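Local coordinates for protein lactate dehydrogenase, adjacent gene encodes predicted malate dehydrogenase (Cryptosporidium parvum, PDB 2FN7) that probably catalyses the NAD-dependent interconversion of (S)-lactate and pyruvate, as an enzyme of the lactate/malate dehydrogenase superfamily, at residues A29-F34 / S59-T64. Residues are numbered along the deposited sequence; the frame is centred on the assembly and turned at random.
Sequences ADVVLF and SKVIGT
With chi1 at -77°, D30 carries its carboxylate beside its own backbone N and over to the start of 59-64. There OD1 accepts the amide of K60, D30 OD1 to K60 N 2.8 Å. The N-H points almost straight at the oxygen but reaches it from above the carboxylate plane, 46° out of it. The same OD1 also forms a salt bridge with R4, so two donors grip it. The K60 side chain runs alongside that of D30, touching through its CB, with D30 OD1 to K60 CB 3.4 Å. Their charged ends do not meet. S59 places OG near the A29 carbonyl, S59 OG to A29 O 2.8 Å.

Beyond D30 the strands 30-34 and 61-64 pair in parallel. The amides of V31 and L33 bond to the carbonyls of K60 and I62, with L33 N to I62 O 2.9 Å. In return, V31 O and L33 O accept the amides of I62 and T64. The last bond is more bent, 143° at the hydrogen of T64 N. This is the right-handed beta-alpha-beta crossover of a Rossmann fold, closed through helix 40-55. Strand 61-64 is the outermost strand on its side of the sheet within the chain; 30-34 lies between it and strand 6-10.

V31, L33 and V61 share one face, where V31 and L33 meet helix 14-25 and V61 meets helix 40-55. On the other face T64 CG2 sits between its backbone N and carbonyl carbon and reaches V32 CG1 at 3.8 Å. It also approaches the F34 ring obliquely, T64 CG2 to F34 CD1 4.0 Å. T64 OG1 is bound by D69, and the F34 ring stacks with Y67 and touches the bound NAD.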
loop_
_atom_site.group_PDB
_atom_site.type_symbol
_atom_site.label_atom_id
_atom_site.label_comp_id
_atom_site.label_asym_id
_atom_site.label_seq_id
_atom_site.Cartn_x
_atom_site.Cartn_y
_atom_site.Cartn_z
ATOM N N ALA A 29 -13.804 1.249 -6.533
ATOM C CA ALA A 29 -14.026 1.853 -7.857
ATOM C C ALA A 29 -12.956 1.359 -8.838
ATOM O O ALA A 29 -11.994 0.632 -8.452
ATOM C CB ALA A 29 -13.853 3.383 -7.769
ATOM N N ASP A 30 -13.160 1.724 -10.100
ATOM C CA ASP A 30 -12.092 1.473 -11.035
ATOM C C ASP A 30 -11.216 2.710 -10.903
ATOM O O ASP A 30 -11.650 3.816 -10.507
ATOM C CB ASP A 30 -12.584 1.339 -12.463
ATOM C CG ASP A 30 -13.230 0.006 -12.734
ATOM O OD1 ASP A 30 -12.970 -1.041 -12.077
ATOM O OD2 ASP A 30 -14.001 -0.013 -13.681
ATOM N N VAL A 31 -9.944 2.520 -11.189
ATOM C CA VAL A 31 -9.030 3.604 -11.011
ATOM C C VAL A 31 -8.290 3.987 -12.293
ATOM O O VAL A 31 -7.859 3.091 -13.046
ATOM C CB VAL A 31 -7.941 3.208 -9.973
ATOM C CG1 VAL A 31 -6.853 4.302 -9.970
ATOM C CG2 VAL A 31 -8.579 3.007 -8.563
ATOM N N VAL A 32 -8.111 5.291 -12.525
ATOM C CA VAL A 32 -7.314 5.750 -13.653
ATOM C C VAL A 32 -6.151 6.535 -13.053
ATOM O O VAL A 32 -6.325 7.571 -12.454
ATOM C CB VAL A 32 -8.111 6.612 -14.587
ATOM C CG1 VAL A 32 -7.172 7.292 -15.541
ATOM C CG2 VAL A 32 -9.142 5.722 -15.310
ATOM N N LEU A 33 -4.964 5.977 -13.183
ATOM C CA LEU A 33 -3.739 6.540 -12.633
ATOM C C LEU A 33 -3.026 7.325 -13.787
ATOM O O LEU A 33 -2.510 6.730 -14.793
ATOM C CB LEU A 33 -2.978 5.368 -12.103
ATOM C CG LEU A 33 -1.900 5.248 -11.055
ATOM C CD1 LEU A 33 -2.186 6.076 -9.746
ATOM C CD2 LEU A 33 -1.801 3.711 -10.754
ATOM N N PHE A 34 -3.092 8.651 -13.653
ATOM C CA PHE A 34 -2.574 9.644 -14.604
ATOM C C PHE A 34 -1.272 10.322 -14.179
ATOM O O PHE A 34 -1.146 10.803 -13.065
ATOM C CB PHE A 34 -3.619 10.734 -14.821
ATOM C CG PHE A 34 -3.173 11.858 -15.752
ATOM C CD1 PHE A 34 -3.582 11.869 -17.135
ATOM C CD2 PHE A 34 -2.379 12.901 -15.278
ATOM C CE1 PHE A 34 -3.184 12.933 -18.024
ATOM C CE2 PHE A 34 -1.968 13.972 -16.132
ATOM C CZ PHE A 34 -2.367 13.997 -17.529
ATOM N N SER A 59 -11.791 -4.760 -9.474
ATOM C CA SER A 59 -11.515 -3.400 -9.943
ATOM C C SER A 59 -10.438 -3.444 -11.018
ATOM O O SER A 59 -9.464 -4.196 -10.909
ATOM C CB SER A 59 -10.882 -2.502 -8.877
ATOM O OG SER A 59 -11.812 -2.119 -7.893
ATOM N N LYS A 60 -10.589 -2.545 -11.950
ATOM C CA LYS A 60 -9.695 -2.285 -13.066
ATOM C C LYS A 60 -8.822 -1.108 -12.747
ATOM O O LYS A 60 -9.293 -0.031 -12.320
ATOM C CB LYS A 60 -10.525 -1.920 -14.294
ATOM C CG LYS A 60 -10.635 -3.139 -15.208
ATOM C CD LYS A 60 -11.847 -3.023 -16.137
ATOM C CE LYS A 60 -12.595 -4.395 -16.357
ATOM N NZ LYS A 60 -14.046 -3.924 -16.675
ATOM N N VAL A 61 -7.536 -1.280 -12.977
ATOM C CA VAL A 61 -6.628 -0.195 -12.681
ATOM C C VAL A 61 -5.746 -0.037 -13.922
ATOM O O VAL A 61 -4.991 -0.984 -14.251
ATOM C CB VAL A 61 -5.701 -0.527 -11.432
ATOM C CG1 VAL A 61 -4.680 0.628 -11.238
ATOM C CG2 VAL A 61 -6.579 -0.776 -10.108
ATOM N N ILE A 62 -5.817 1.133 -14.577
ATOM C CA ILE A 62 -4.969 1.402 -15.710
ATOM C C ILE A 62 -4.181 2.695 -15.533
ATOM O O ILE A 62 -4.603 3.593 -14.757
ATOM C CB ILE A 62 -5.750 1.450 -17.043
ATOM C CG1 ILE A 62 -6.642 2.662 -17.061
ATOM C CG2 ILE A 62 -6.620 0.156 -17.250
ATOM C CD1 ILE A 62 -5.865 3.811 -17.485
ATOM N N GLY A 63 -3.027 2.734 -16.234
ATOM C CA GLY A 63 -2.063 3.825 -16.264
ATOM C C GLY A 63 -2.175 4.612 -17.563
ATOM O O GLY A 63 -2.358 4.023 -18.613
ATOM N N THR A 64 -2.053 5.938 -17.513
ATOM C CA THR A 64 -2.241 6.777 -18.679
ATOM C C THR A 64 -1.549 8.156 -18.583
ATOM O O THR A 64 -1.130 8.598 -17.472
ATOM C CB THR A 64 -3.727 7.017 -18.902
ATOM O OG1 THR A 64 -3.922 7.670 -20.157
ATOM C CG2 THR A 64 -4.269 8.009 -17.908
#